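PDB 4AAJ: N-(5'-phosphoribosyl)anthranilate isomerase from Pyrococcus furiosus, which catalyses the isomerisation of N-(5-phospho-beta-D-ribosyl)anthranilate to 1-(2-carboxyphenylamino)-1-deoxy-D-ribulose 5-phosphate, the third step from chorismate to tryptophan. Local coordinates for residues 24-29 against 73-78; 46-51 against 59-64; 86-91 against 114-119; 105-110 against 118-123; 109-114 against 144-149. All blocks are in the same frame, centred on the assembly; numbering follows the deposited sequence.

Contact 1. Residues 24-29 against 73-78; sequences KICGIK and FLVSTM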
# COMPACT_ATOMS: atom_id res chain seq x y z
N LYS A 24 1.99 2.39 -6.77
CA LYS A 24 0.70 1.80 -6.46
C LYS A 24 -0.32 2.93 -6.27
O LYS A 24 -0.07 3.87 -5.52
CB LYS A 24 0.79 0.94 -5.20
CG LYS A 24 -0.54 0.34 -4.75
CD LYS A 24 -0.33 -0.66 -3.62
CE LYS A 24 -1.64 -0.97 -2.91
NZ LYS A 24 -1.99 0.09 -1.92
N ILE A 25 -1.45 2.84 -6.95
CA ILE A 25 -2.53 3.81 -6.75
C ILE A 25 -3.60 3.13 -5.92
O ILE A 25 -4.25 2.20 -6.39
CB ILE A 25 -3.15 4.30 -8.07
CG1 ILE A 25 -2.08 4.75 -9.08
CG2 ILE A 25 -4.21 5.37 -7.79
CD1 ILE A 25 -1.17 5.85 -8.62
N CYS A 26 -3.80 3.59 -4.69
CA CYS A 26 -4.61 2.87 -3.71
C CYS A 26 -6.03 3.43 -3.59
O CYS A 26 -6.28 4.59 -3.91
CB CYS A 26 -3.94 2.90 -2.33
SG CYS A 26 -4.60 1.61 -1.25
N GLY A 27 -6.94 2.59 -3.13
CA GLY A 27 -8.29 3.01 -2.75
C GLY A 27 -9.20 3.33 -3.91
O GLY A 27 -9.86 4.38 -3.91
N ILE A 28 -9.23 2.46 -4.91
CA ILE A 28 -10.22 2.62 -5.99
C ILE A 28 -11.55 1.96 -5.62
O ILE A 28 -11.60 0.98 -4.85
CB ILE A 28 -9.69 2.12 -7.37
CG1 ILE A 28 -9.41 0.62 -7.34
CG2 ILE A 28 -8.49 2.95 -7.81
CD1 ILE A 28 -9.16 0.02 -8.73
N LYS A 29 -12.65 2.50 -6.16
CA LYS A 29 -13.98 2.08 -5.77
C LYS A 29 -14.84 1.57 -6.93
O LYS A 29 -15.95 1.08 -6.71
CB LYS A 29 -14.72 3.20 -5.05
CG LYS A 29 -14.02 3.69 -3.79
CD LYS A 29 -14.84 4.75 -3.06
CE LYS A 29 -15.99 4.11 -2.30
NZ LYS A 29 -16.58 5.08 -1.33
N PHE A 73 -4.45 -5.11 -4.52
CA PHE A 73 -4.31 -5.44 -3.12
C PHE A 73 -5.66 -5.32 -2.41
O PHE A 73 -6.35 -4.33 -2.56
CB PHE A 73 -3.28 -4.50 -2.47
CG PHE A 73 -1.85 -4.91 -2.76
CD1 PHE A 73 -1.24 -4.56 -3.97
CD2 PHE A 73 -1.14 -5.67 -1.84
CE1 PHE A 73 0.07 -4.97 -4.25
CE2 PHE A 73 0.17 -6.08 -2.10
CZ PHE A 73 0.77 -5.73 -3.31
N LEU A 74 -6.03 -6.36 -1.67
CA LEU A 74 -7.17 -6.28 -0.75
C LEU A 74 -6.66 -5.61 0.53
O LEU A 74 -5.85 -6.20 1.26
CB LEU A 74 -7.70 -7.68 -0.47
CG LEU A 74 -9.02 -7.82 0.29
CD1 LEU A 74 -10.14 -7.35 -0.64
CD2 LEU A 74 -9.21 -9.27 0.72
N VAL A 75 -7.10 -4.37 0.78
CA VAL A 75 -6.52 -3.52 1.83
C VAL A 75 -7.51 -3.49 2.98
O VAL A 75 -8.68 -3.19 2.76
CB VAL A 75 -6.33 -2.07 1.32
CG1 VAL A 75 -5.70 -1.18 2.39
CG2 VAL A 75 -5.49 -2.04 0.04
N SER A 76 -7.05 -3.78 4.19
CA SER A 76 -7.98 -3.77 5.32
C SER A 76 -7.27 -3.57 6.66
O SER A 76 -6.07 -3.86 6.80
CB SER A 76 -8.74 -5.08 5.35
OG SER A 76 -9.80 -5.05 6.31
N THR A 77 -8.04 -3.09 7.63
CA THR A 77 -7.57 -2.99 9.01
C THR A 77 -7.98 -4.21 9.83
O THR A 77 -7.75 -4.25 11.03
CB THR A 77 -8.12 -1.71 9.67
OG1 THR A 77 -9.54 -1.72 9.56
CG2 THR A 77 -7.57 -0.47 8.98
N MET A 78 -8.57 -5.22 9.18
CA MET A 78 -8.90 -6.46 9.88
C MET A 78 -7.69 -7.03 10.61
O MET A 78 -6.57 -6.96 10.10
CB MET A 78 -9.41 -7.52 8.91
CG MET A 78 -10.80 -7.25 8.37
SD MET A 78 -11.29 -8.55 7.24
CE MET A 78 -10.17 -8.28 5.86
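The F73 ring is met at a slant by the aliphatic end of K24, whose CE lies 3.8 Å from CD1 of F73. The same methylene also rests 3.9 Å from F73 CB, so the lysine lies obliquely against the CB-CG-CD1 corner of the phenylalanine. K24 runs almost straight as far as CE and then bends (chi4 -81°). The bend carries the ammonium group to D200, with which it forms a salt bridge, and to the amide oxygen of Q97; the methylenes thereby do the packing while the charge is satisfied elsewhere. A second, purely apolar touch lies further along both segments, where C26 SG stands 4.0 Å from V75 CG2. All four residues are buried, and no backbone pairing joins the two segments because strand 43-47 runs between strands 22-25 and 72-76. Residues on or just after two strands separated by a third, meeting inside a closed parallel sheet, are what an eight-stranded (beta/alpha)8, or TIM, barrel produces.

Contact 2. Residues 46-51 against 59-64; sequences VVVNSN and EKAREI. With SO4 (sulfate ion), chain D.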
# COMPACT_ATOMS: atom_id res chain seq x y z
N VAL A 46 -8.03 -2.11 -3.19
CA VAL A 46 -9.43 -1.90 -2.81
C VAL A 46 -9.54 -2.05 -1.30
O VAL A 46 -8.98 -2.99 -0.73
CB VAL A 46 -10.41 -2.84 -3.54
CG1 VAL A 46 -10.49 -2.49 -5.04
CG2 VAL A 46 -10.09 -4.32 -3.33
N VAL A 47 -10.25 -1.12 -0.67
CA VAL A 47 -10.39 -1.12 0.79
C VAL A 47 -11.68 -1.85 1.17
O VAL A 47 -12.76 -1.54 0.65
CB VAL A 47 -10.40 0.32 1.37
CG1 VAL A 47 -10.66 0.32 2.89
CG2 VAL A 47 -9.12 1.07 1.02
N VAL A 48 -11.56 -2.85 2.03
CA VAL A 48 -12.72 -3.60 2.54
C VAL A 48 -12.67 -3.69 4.05
O VAL A 48 -11.59 -3.65 4.64
CB VAL A 48 -12.86 -5.04 1.97
CG1 VAL A 48 -12.98 -5.02 0.47
CG2 VAL A 48 -11.77 -6.00 2.46
N ASN A 49 -13.85 -3.80 4.68
CA ASN A 49 -13.93 -4.09 6.12
C ASN A 49 -13.03 -3.20 6.96
O ASN A 49 -12.35 -3.66 7.89
CB ASN A 49 -13.67 -5.58 6.39
CG ASN A 49 -14.69 -6.46 5.71
OD1 ASN A 49 -15.74 -5.97 5.24
ND2 ASN A 49 -14.39 -7.75 5.61
N SER A 50 -13.06 -1.91 6.63
CA SER A 50 -12.30 -0.89 7.34
C SER A 50 -13.12 0.36 7.49
O SER A 50 -13.93 0.69 6.62
CB SER A 50 -11.03 -0.52 6.57
OG SER A 50 -10.30 -1.67 6.21
N ASN A 51 -12.87 1.10 8.58
CA ASN A 51 -13.50 2.40 8.77
C ASN A 51 -12.87 3.46 7.87
O ASN A 51 -12.03 4.26 8.28
CB ASN A 51 -13.44 2.81 10.24
CG ASN A 51 -14.43 3.90 10.59
OD1 ASN A 51 -15.38 4.16 9.85
ND2 ASN A 51 -14.21 4.55 11.73
N GLU A 59 -18.64 -7.70 -3.22
CA GLU A 59 -18.98 -7.88 -4.65
C GLU A 59 -18.22 -6.91 -5.55
O GLU A 59 -17.72 -7.30 -6.61
CB GLU A 59 -20.51 -7.76 -4.88
CG GLU A 59 -20.91 -7.58 -6.35
CD GLU A 59 -20.48 -8.72 -7.25
OE1 GLU A 59 -20.48 -9.89 -6.80
OE2 GLU A 59 -20.17 -8.45 -8.44
N LYS A 60 -18.10 -5.65 -5.13
CA LYS A 60 -17.38 -4.65 -5.91
C LYS A 60 -15.87 -4.97 -5.93
O LYS A 60 -15.23 -4.86 -6.97
CB LYS A 60 -17.65 -3.25 -5.39
CG LYS A 60 -17.07 -2.12 -6.24
CD LYS A 60 -17.45 -2.20 -7.72
CE LYS A 60 -18.86 -1.70 -7.98
NZ LYS A 60 -19.15 -1.69 -9.45
N ALA A 61 -15.34 -5.40 -4.78
CA ALA A 61 -13.94 -5.86 -4.71
C ALA A 61 -13.71 -7.02 -5.68
O ALA A 61 -12.75 -7.01 -6.45
CB ALA A 61 -13.58 -6.27 -3.28
N ARG A 62 -14.60 -8.02 -5.65
CA ARG A 62 -14.55 -9.18 -6.55
C ARG A 62 -14.50 -8.75 -8.02
O ARG A 62 -13.67 -9.27 -8.79
CB ARG A 62 -15.80 -10.03 -6.32
CG ARG A 62 -15.64 -11.52 -6.48
CD ARG A 62 -16.51 -12.25 -5.44
NE ARG A 62 -17.89 -11.75 -5.35
CZ ARG A 62 -18.64 -11.77 -4.24
NH1 ARG A 62 -18.16 -12.25 -3.10
NH2 ARG A 62 -19.88 -11.30 -4.27
N GLU A 63 -15.37 -7.81 -8.39
CA GLU A 63 -15.40 -7.27 -9.77
C GLU A 63 -14.11 -6.60 -10.18
O GLU A 63 -13.64 -6.76 -11.32
CB GLU A 63 -16.51 -6.25 -9.91
CG GLU A 63 -17.90 -6.84 -9.83
CD GLU A 63 -18.99 -5.79 -9.84
OE1 GLU A 63 -18.71 -4.61 -10.17
OE2 GLU A 63 -20.14 -6.15 -9.53
N ILE A 64 -13.53 -5.82 -9.27
CA ILE A 64 -12.30 -5.09 -9.59
C ILE A 64 -11.15 -6.09 -9.75
O ILE A 64 -10.38 -6.00 -10.72
CB ILE A 64 -12.00 -4.00 -8.54
CG1 ILE A 64 -12.90 -2.78 -8.79
CG2 ILE A 64 -10.55 -3.53 -8.62
CD1 ILE A 64 -13.14 -1.93 -7.56
S SO4 D . -18.31 0.89 -12.24
O1 SO4 D . -17.90 -0.25 -11.39
O2 SO4 D . -19.04 0.35 -13.41
O3 SO4 D . -17.15 1.66 -12.74
O4 SO4 D . -19.18 1.78 -11.44
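V46 has the largest share of this contact, its two methyls dividing the work against A61 and I64. V46 CG1 lies 3.7 Å from I64 CD1, and it is equally close to the CG2 branch of I64, so that a single methyl sits against both arms of the isoleucine. The two side chains slide past one another in opposite directions. With chi1 near -69°, the other methyl of V46 occupies the position between backbone N and carbonyl carbon and meets A61 CB at 4.0 Å. A61 CB is also touched by V48 CG1, again at 4.0 Å, and its small methyl allows the helix to approach the strand closely, the CA atoms of V46 and A61 being 6.3 Å apart. Strand 43-47 and helix 58-67 are the first two elements of a right-handed beta-alpha-beta unit completed by strand 72-76, whose V72 touches both V46 and I64. On the flank of the helix K60 leads its end away from the strand, bent at its second and third torsions. K60 NZ forms a salt bridge with E63 OE1 at 3.0 Å and donates to sulfate O1 at 2.7 Å; the anion, probably from the crystallisation liquor, is also bound by the backbone N atoms of L31 and E32.

Contact 3. Residues 86-91 against 114-119; sequences MAIERT and FGVFVM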
# COMPACT_ATOMS: atom_id res chain seq x y z
N MET A 86 -11.71 -15.39 5.17
CA MET A 86 -13.01 -15.25 4.55
C MET A 86 -13.06 -14.14 3.51
O MET A 86 -13.70 -14.30 2.48
CB MET A 86 -14.11 -15.10 5.61
CG MET A 86 -14.31 -16.35 6.47
SD MET A 86 -14.21 -17.93 5.59
CE MET A 86 -15.68 -17.90 4.56
N ALA A 87 -12.38 -13.02 3.77
CA ALA A 87 -12.34 -11.94 2.79
C ALA A 87 -11.63 -12.36 1.50
O ALA A 87 -12.05 -12.01 0.41
CB ALA A 87 -11.67 -10.70 3.38
N ILE A 88 -10.54 -13.10 1.66
CA ILE A 88 -9.75 -13.58 0.52
C ILE A 88 -10.61 -14.54 -0.32
O ILE A 88 -10.71 -14.37 -1.55
CB ILE A 88 -8.44 -14.25 1.00
CG1 ILE A 88 -7.51 -13.21 1.63
CG2 ILE A 88 -7.72 -14.95 -0.16
CD1 ILE A 88 -6.37 -13.82 2.44
N GLU A 89 -11.27 -15.49 0.35
CA GLU A 89 -12.14 -16.47 -0.31
C GLU A 89 -13.28 -15.80 -1.06
O GLU A 89 -13.58 -16.13 -2.22
CB GLU A 89 -12.69 -17.46 0.71
CG GLU A 89 -11.68 -18.50 1.16
CD GLU A 89 -12.20 -19.40 2.26
OE1 GLU A 89 -13.44 -19.45 2.49
OE2 GLU A 89 -11.37 -20.08 2.90
N ARG A 90 -13.90 -14.83 -0.39
CA ARG A 90 -15.03 -14.12 -0.96
C ARG A 90 -14.64 -13.20 -2.12
O ARG A 90 -15.47 -12.94 -2.97
CB ARG A 90 -15.81 -13.36 0.14
CG ARG A 90 -16.53 -14.27 1.12
CD ARG A 90 -16.85 -13.58 2.45
NE ARG A 90 -17.33 -14.50 3.48
CZ ARG A 90 -17.32 -14.26 4.79
NH1 ARG A 90 -16.82 -13.11 5.25
NH2 ARG A 90 -17.77 -15.16 5.65
N THR A 91 -13.38 -12.75 -2.19
CA THR A 91 -12.98 -11.82 -3.25
C THR A 91 -12.07 -12.37 -4.36
O THR A 91 -11.95 -11.74 -5.41
CB THR A 91 -12.23 -10.58 -2.70
OG1 THR A 91 -11.05 -11.03 -2.00
CG2 THR A 91 -13.14 -9.75 -1.77
N PHE A 114 -3.25 -19.78 1.45
CA PHE A 114 -3.85 -19.09 0.31
C PHE A 114 -2.86 -18.69 -0.78
O PHE A 114 -3.26 -18.34 -1.89
CB PHE A 114 -4.65 -17.87 0.79
CG PHE A 114 -5.84 -18.24 1.62
CD1 PHE A 114 -6.97 -18.80 1.03
CD2 PHE A 114 -5.83 -18.04 2.99
CE1 PHE A 114 -8.07 -19.14 1.81
CE2 PHE A 114 -6.92 -18.37 3.77
CZ PHE A 114 -8.05 -18.93 3.17
N GLY A 115 -1.57 -18.72 -0.48
CA GLY A 115 -0.55 -18.29 -1.44
C GLY A 115 -0.63 -16.81 -1.80
O GLY A 115 -0.17 -16.40 -2.86
N VAL A 116 -1.24 -16.01 -0.92
CA VAL A 116 -1.32 -14.57 -1.14
C VAL A 116 0.03 -13.89 -0.92
O VAL A 116 0.83 -14.32 -0.09
CB VAL A 116 -2.39 -13.88 -0.26
CG1 VAL A 116 -3.79 -14.26 -0.71
CG2 VAL A 116 -2.19 -14.19 1.23
N PHE A 117 0.28 -12.85 -1.72
CA PHE A 117 1.39 -11.93 -1.49
C PHE A 117 0.95 -10.93 -0.42
O PHE A 117 -0.10 -10.32 -0.56
CB PHE A 117 1.70 -11.21 -2.79
CG PHE A 117 2.84 -10.23 -2.71
CD1 PHE A 117 2.68 -8.98 -2.11
CD2 PHE A 117 4.07 -10.54 -3.29
CE1 PHE A 117 3.72 -8.07 -2.05
CE2 PHE A 117 5.12 -9.63 -3.25
CZ PHE A 117 4.95 -8.39 -2.64
N VAL A 118 1.75 -10.78 0.62
CA VAL A 118 1.37 -9.94 1.76
C VAL A 118 2.21 -8.68 1.89
O VAL A 118 3.44 -8.74 2.09
CB VAL A 118 1.44 -10.71 3.10
CG1 VAL A 118 0.99 -9.81 4.25
CG2 VAL A 118 0.57 -11.96 3.05
N MET A 119 1.54 -7.53 1.81
CA MET A 119 2.20 -6.28 2.15
C MET A 119 1.69 -5.86 3.51
O MET A 119 0.47 -5.83 3.74
CB MET A 119 1.93 -5.20 1.10
CG MET A 119 2.61 -3.88 1.45
SD MET A 119 3.00 -2.86 0.02
CE MET A 119 1.34 -2.65 -0.63
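F114, at the end of helix 104-114, turns its ring toward E89 and I88 of helix 81-91. E89 OE2 approaches the ring at its edge and in its plane, 3.5 Å from F114 CZ, with the carboxylate turned 56° against the ring. An anionic oxygen in this place faces the hydrogen-bearing rim, whose slightly positive charge would make the approach mildly favourable. The glutamate reaches it because its chain is extended beyond CG, and its methylene shares the packing, E89 CG lying 3.7 Å from F114 CE1. Nearer the root of the ring, I88 CG2 comes in obliquely to 4.1 Å from F114 CD1. G115 then leaves helical geometry with a positive phi of 64°, and the chain turns toward the barrel. V116 follows and points back at the same isoleucine: the two meet tip to tip, V116 CG1 being 4.0 Å from I88 CG2 and scarcely farther from I88 CD1. I88 is thus shared between the aromatic ring and the valine, and it also touches I96 of strand 95-98. Beyond V116 the chain enters strand 117-123, where V118 packs on I96 as well. Neighbouring helices that pack together at the turn leading into a strand belong to the helical shell round the parallel sheet of the alpha/beta barrel.

Contact 4. Residues 105-110 against 118-123; sequences QTIDTL and VMKAFR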
# COMPACT_ATOMS: atom_id res chain seq x y z
N GLN A 105 1.94 -14.88 13.10
CA GLN A 105 1.41 -16.23 12.86
C GLN A 105 0.23 -16.23 11.89
O GLN A 105 0.08 -17.15 11.09
CB GLN A 105 1.00 -16.90 14.18
CG GLN A 105 2.16 -17.30 15.07
CD GLN A 105 2.77 -16.15 15.87
OE1 GLN A 105 2.35 -14.99 15.75
NE2 GLN A 105 3.77 -16.47 16.68
N THR A 106 -0.60 -15.20 11.98
CA THR A 106 -1.73 -15.02 11.08
C THR A 106 -1.24 -14.74 9.66
O THR A 106 -1.70 -15.36 8.70
CB THR A 106 -2.61 -13.85 11.57
OG1 THR A 106 -3.31 -14.26 12.76
CG2 THR A 106 -3.61 -13.44 10.51
N ILE A 107 -0.29 -13.82 9.55
CA ILE A 107 0.27 -13.48 8.25
C ILE A 107 0.92 -14.71 7.60
O ILE A 107 0.71 -14.99 6.42
CB ILE A 107 1.26 -12.30 8.36
CG1 ILE A 107 0.46 -10.99 8.53
CG2 ILE A 107 2.20 -12.27 7.16
CD1 ILE A 107 1.29 -9.81 8.98
N ASP A 108 1.69 -15.46 8.39
CA ASP A 108 2.37 -16.63 7.87
C ASP A 108 1.39 -17.71 7.39
O ASP A 108 1.60 -18.30 6.33
CB ASP A 108 3.34 -17.21 8.90
CG ASP A 108 4.41 -18.09 8.27
OD1 ASP A 108 4.92 -17.73 7.18
OD2 ASP A 108 4.72 -19.14 8.85
N THR A 109 0.34 -17.95 8.16
CA THR A 109 -0.67 -18.95 7.81
C THR A 109 -1.51 -18.55 6.58
O THR A 109 -1.85 -19.40 5.76
CB THR A 109 -1.57 -19.31 9.01
OG1 THR A 109 -0.75 -19.65 10.13
CG2 THR A 109 -2.48 -20.49 8.67
N LEU A 110 -1.83 -17.26 6.45
CA LEU A 110 -2.50 -16.77 5.25
C LEU A 110 -1.66 -17.01 3.99
O LEU A 110 -2.20 -17.41 2.96
CB LEU A 110 -2.87 -15.28 5.36
CG LEU A 110 -3.88 -14.89 6.43
CD1 LEU A 110 -3.94 -13.37 6.52
CD2 LEU A 110 -5.26 -15.47 6.16
N VAL A 118 1.75 -10.78 0.62
CA VAL A 118 1.37 -9.94 1.76
C VAL A 118 2.21 -8.68 1.89
O VAL A 118 3.44 -8.74 2.09
CB VAL A 118 1.44 -10.71 3.10
CG1 VAL A 118 0.99 -9.81 4.25
CG2 VAL A 118 0.57 -11.96 3.05
N MET A 119 1.54 -7.53 1.81
CA MET A 119 2.20 -6.28 2.15
C MET A 119 1.69 -5.86 3.51
O MET A 119 0.47 -5.83 3.74
CB MET A 119 1.93 -5.20 1.10
CG MET A 119 2.61 -3.88 1.45
SD MET A 119 3.00 -2.86 0.02
CE MET A 119 1.34 -2.65 -0.63
N LYS A 120 2.60 -5.60 4.43
CA LYS A 120 2.20 -5.12 5.75
C LYS A 120 2.59 -3.67 5.94
O LYS A 120 3.69 -3.26 5.56
CB LYS A 120 2.74 -6.00 6.91
CG LYS A 120 2.37 -5.38 8.26
CD LYS A 120 2.50 -6.29 9.47
CE LYS A 120 2.55 -5.44 10.73
NZ LYS A 120 1.20 -5.07 11.26
N ALA A 121 1.67 -2.90 6.51
CA ALA A 121 1.86 -1.48 6.79
C ALA A 121 2.43 -1.24 8.18
O ALA A 121 1.96 -1.82 9.16
CB ALA A 121 0.53 -0.74 6.67
N PHE A 122 3.44 -0.38 8.24
CA PHE A 122 4.05 0.02 9.51
C PHE A 122 4.02 1.54 9.60
O PHE A 122 4.37 2.25 8.64
CB PHE A 122 5.49 -0.52 9.62
CG PHE A 122 5.58 -2.02 9.69
CD1 PHE A 122 5.64 -2.79 8.52
CD2 PHE A 122 5.64 -2.68 10.92
CE1 PHE A 122 5.75 -4.18 8.58
CE2 PHE A 122 5.74 -4.06 10.99
CZ PHE A 122 5.79 -4.82 9.81
N ARG A 123 3.60 2.05 10.75
CA ARG A 123 3.59 3.49 10.98
C ARG A 123 5.01 3.99 11.28
O ARG A 123 5.73 3.40 12.08
CB ARG A 123 2.61 3.86 12.11
CG ARG A 123 2.69 5.32 12.57
CD ARG A 123 2.20 6.29 11.50
NE ARG A 123 0.80 6.68 11.69
CZ ARG A 123 0.03 7.21 10.74
NH1 ARG A 123 0.51 7.40 9.52
NH2 ARG A 123 -1.22 7.54 11.02
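I107 points its two branches at different residues of the strand: the short arm meets V118 at a slant, and the long arm meets K120 nearly at a right angle. I107 CG2 lies 4.0 Å from V118 CG1, a plain methyl-to-methyl touch. The other branch, extended (chi2 166°), brings I107 CD1 to 3.8 Å from K120 CD, so that the isoleucine abuts the lysine part-way along its aliphatic chain. Short of its end K120 is close to fully extended; at chi4 (85°) it turns and places its ammonium group in a cation-pi interaction with the ring of Y145, which also touches I107. Hydrocarbon and charge are divided here, the methylenes going to the helix and the nitrogen to an aromatic ring. Helix 104-114 and strand 117-123 follow strand 95-98 in a beta-alpha-beta unit, and V118 packs on I96 and V98 of that strand. On the flank of the helix toward helix 81-91, L110 touches F81 and W84, while strand 149-153 pairs with strand 117-123 through backbone bonds of V118 and K120.

Contact 5. Residues 109-114 against 144-149; sequences TLKKEF and RYNADM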
# COMPACT_ATOMS: atom_id res chain seq x y z
N THR A 109 0.34 -17.95 8.16
CA THR A 109 -0.67 -18.95 7.81
C THR A 109 -1.51 -18.55 6.58
O THR A 109 -1.85 -19.40 5.76
CB THR A 109 -1.57 -19.31 9.01
OG1 THR A 109 -0.75 -19.65 10.13
CG2 THR A 109 -2.48 -20.49 8.67
N LEU A 110 -1.83 -17.26 6.45
CA LEU A 110 -2.50 -16.77 5.25
C LEU A 110 -1.66 -17.01 3.99
O LEU A 110 -2.20 -17.41 2.96
CB LEU A 110 -2.87 -15.28 5.36
CG LEU A 110 -3.88 -14.89 6.43
CD1 LEU A 110 -3.94 -13.37 6.52
CD2 LEU A 110 -5.26 -15.47 6.16
N LYS A 111 -0.35 -16.79 4.08
CA LYS A 111 0.56 -17.06 2.95
C LYS A 111 0.55 -18.53 2.54
O LYS A 111 0.44 -18.83 1.36
CB LYS A 111 1.98 -16.63 3.28
CG LYS A 111 2.20 -15.12 3.25
CD LYS A 111 3.59 -14.71 3.71
CE LYS A 111 4.71 -15.34 2.89
NZ LYS A 111 4.69 -14.98 1.44
N LYS A 112 0.63 -19.42 3.52
CA LYS A 112 0.71 -20.86 3.24
C LYS A 112 -0.60 -21.40 2.68
O LYS A 112 -0.61 -22.03 1.62
CB LYS A 112 1.13 -21.65 4.49
CG LYS A 112 2.45 -21.22 5.10
CD LYS A 112 3.59 -21.20 4.09
CE LYS A 112 4.82 -20.48 4.64
NZ LYS A 112 5.30 -21.06 5.92
N GLU A 113 -1.69 -21.12 3.39
CA GLU A 113 -3.01 -21.64 3.01
C GLU A 113 -3.51 -21.06 1.69
O GLU A 113 -4.13 -21.78 0.90
CB GLU A 113 -4.02 -21.39 4.13
CG GLU A 113 -5.43 -21.89 3.84
CD GLU A 113 -6.34 -21.87 5.06
OE1 GLU A 113 -5.90 -21.45 6.15
OE2 GLU A 113 -7.51 -22.29 4.93
N PHE A 114 -3.25 -19.78 1.45
CA PHE A 114 -3.85 -19.09 0.31
C PHE A 114 -2.86 -18.69 -0.78
O PHE A 114 -3.26 -18.34 -1.89
CB PHE A 114 -4.65 -17.87 0.79
CG PHE A 114 -5.84 -18.24 1.62
CD1 PHE A 114 -6.97 -18.80 1.03
CD2 PHE A 114 -5.83 -18.04 2.99
CE1 PHE A 114 -8.07 -19.14 1.81
CE2 PHE A 114 -6.92 -18.37 3.77
CZ PHE A 114 -8.05 -18.93 3.17
N ARG A 144 10.04 -9.29 12.68
CA ARG A 144 9.11 -10.12 13.46
C ARG A 144 7.98 -10.72 12.59
O ARG A 144 7.55 -11.85 12.80
CB ARG A 144 8.53 -9.30 14.61
CG ARG A 144 7.57 -10.03 15.53
CD ARG A 144 7.02 -9.08 16.58
NE ARG A 144 5.66 -9.44 16.98
CZ ARG A 144 4.84 -8.63 17.66
NH1 ARG A 144 5.23 -7.42 18.02
NH2 ARG A 144 3.62 -9.05 17.98
N TYR A 145 7.52 -9.95 11.61
CA TYR A 145 6.54 -10.43 10.64
C TYR A 145 7.28 -10.98 9.42
O TYR A 145 8.44 -10.65 9.20
CB TYR A 145 5.58 -9.31 10.24
CG TYR A 145 4.82 -8.71 11.41
CD1 TYR A 145 5.42 -7.79 12.26
CD2 TYR A 145 3.50 -9.08 11.67
CE1 TYR A 145 4.73 -7.25 13.33
CE2 TYR A 145 2.81 -8.54 12.74
CZ TYR A 145 3.42 -7.63 13.57
OH TYR A 145 2.74 -7.09 14.64
N ASN A 146 6.62 -11.85 8.66
CA ASN A 146 7.22 -12.43 7.46
C ASN A 146 6.54 -11.89 6.21
O ASN A 146 6.11 -12.65 5.33
CB ASN A 146 7.16 -13.96 7.54
CG ASN A 146 7.79 -14.64 6.33
OD1 ASN A 146 8.89 -14.28 5.91
ND2 ASN A 146 7.09 -15.63 5.78
N ALA A 147 6.43 -10.56 6.13
CA ALA A 147 5.72 -9.91 5.03
C ALA A 147 6.55 -9.90 3.76
O ALA A 147 7.78 -9.76 3.82
CB ALA A 147 5.30 -8.50 5.42
N ASP A 148 5.89 -10.06 2.62
CA ASP A 148 6.53 -10.00 1.31
C ASP A 148 6.96 -8.59 0.90
O ASP A 148 7.87 -8.42 0.09
CB ASP A 148 5.61 -10.57 0.24
CG ASP A 148 5.29 -12.03 0.49
OD1 ASP A 148 6.22 -12.86 0.39
OD2 ASP A 148 4.12 -12.36 0.82
N MET A 149 6.28 -7.58 1.44
CA MET A 149 6.64 -6.18 1.17
C MET A 149 6.26 -5.35 2.37
O MET A 149 5.28 -5.64 3.06
CB MET A 149 5.95 -5.66 -0.10
CG MET A 149 6.31 -4.22 -0.51
SD MET A 149 8.08 -3.86 -0.65
CE MET A 149 8.51 -4.92 -2.03
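K111 grips the carboxylate of D148 with its ammonium group in a salt bridge, the two side chains coming from opposite directions. K111 NZ is 2.8 Å from D148 OD2 and uses the syn lone pair of that oxygen. The second oxygen is as near, with K111 NZ and D148 OD1 also 2.8 Å apart, but that hydrogen bond is weak. The lysine gets there by two successive bends (chi3 58°, chi4 61°) that curl its end toward the acid. On the way its methylenes pass N146: K111 CD lies 3.6 Å from N146 O, and K111 CE lies 3.8 Å from N146 ND2 where the asparagine crosses the chain at about a right angle. In the next shell the acid has a second partner. D148 OD2 also accepts from the backbone N of V118, so one oxygen holds a lysine and a strand amide together, which would probably limit rotation of the carboxylate. N146 is steadied more loosely by a weak hydrogen bond from its ND2 to D108. This surface contact thus ties helix 104-114 to the loop between helix 131-144 and strand 149-153, while K111 also touches V118 of strand 117-123, the strand that pairs with the start of 149-153.

Contact 1 lies inside the barrel; contacts 2, 3 and 4 join helices to the sheet or to the turn leading into it, and contact 5 is at the surface. Contacts 1 and 2, with centres about 8 Å apart, are joined by pairing of strands 43-47 and 72-76, V75 N lying 2.8 Å from V46 O. Contact 2 reaches contact 3 through neighbouring helices, R62 NH1 approaching R90 O to 2.8 Å. Contacts 3, 4 and 5 gather round helix 104-114 and strand 117-123; the centres of 4 and 5 are only about 6 Å apart. Inside the barrel F73 CE2 meets M119 CB at 3.8 Å. The C26-V75 end of contact 1 lies toward the C-terminal strand ends, where TIM barrels carry their active sites.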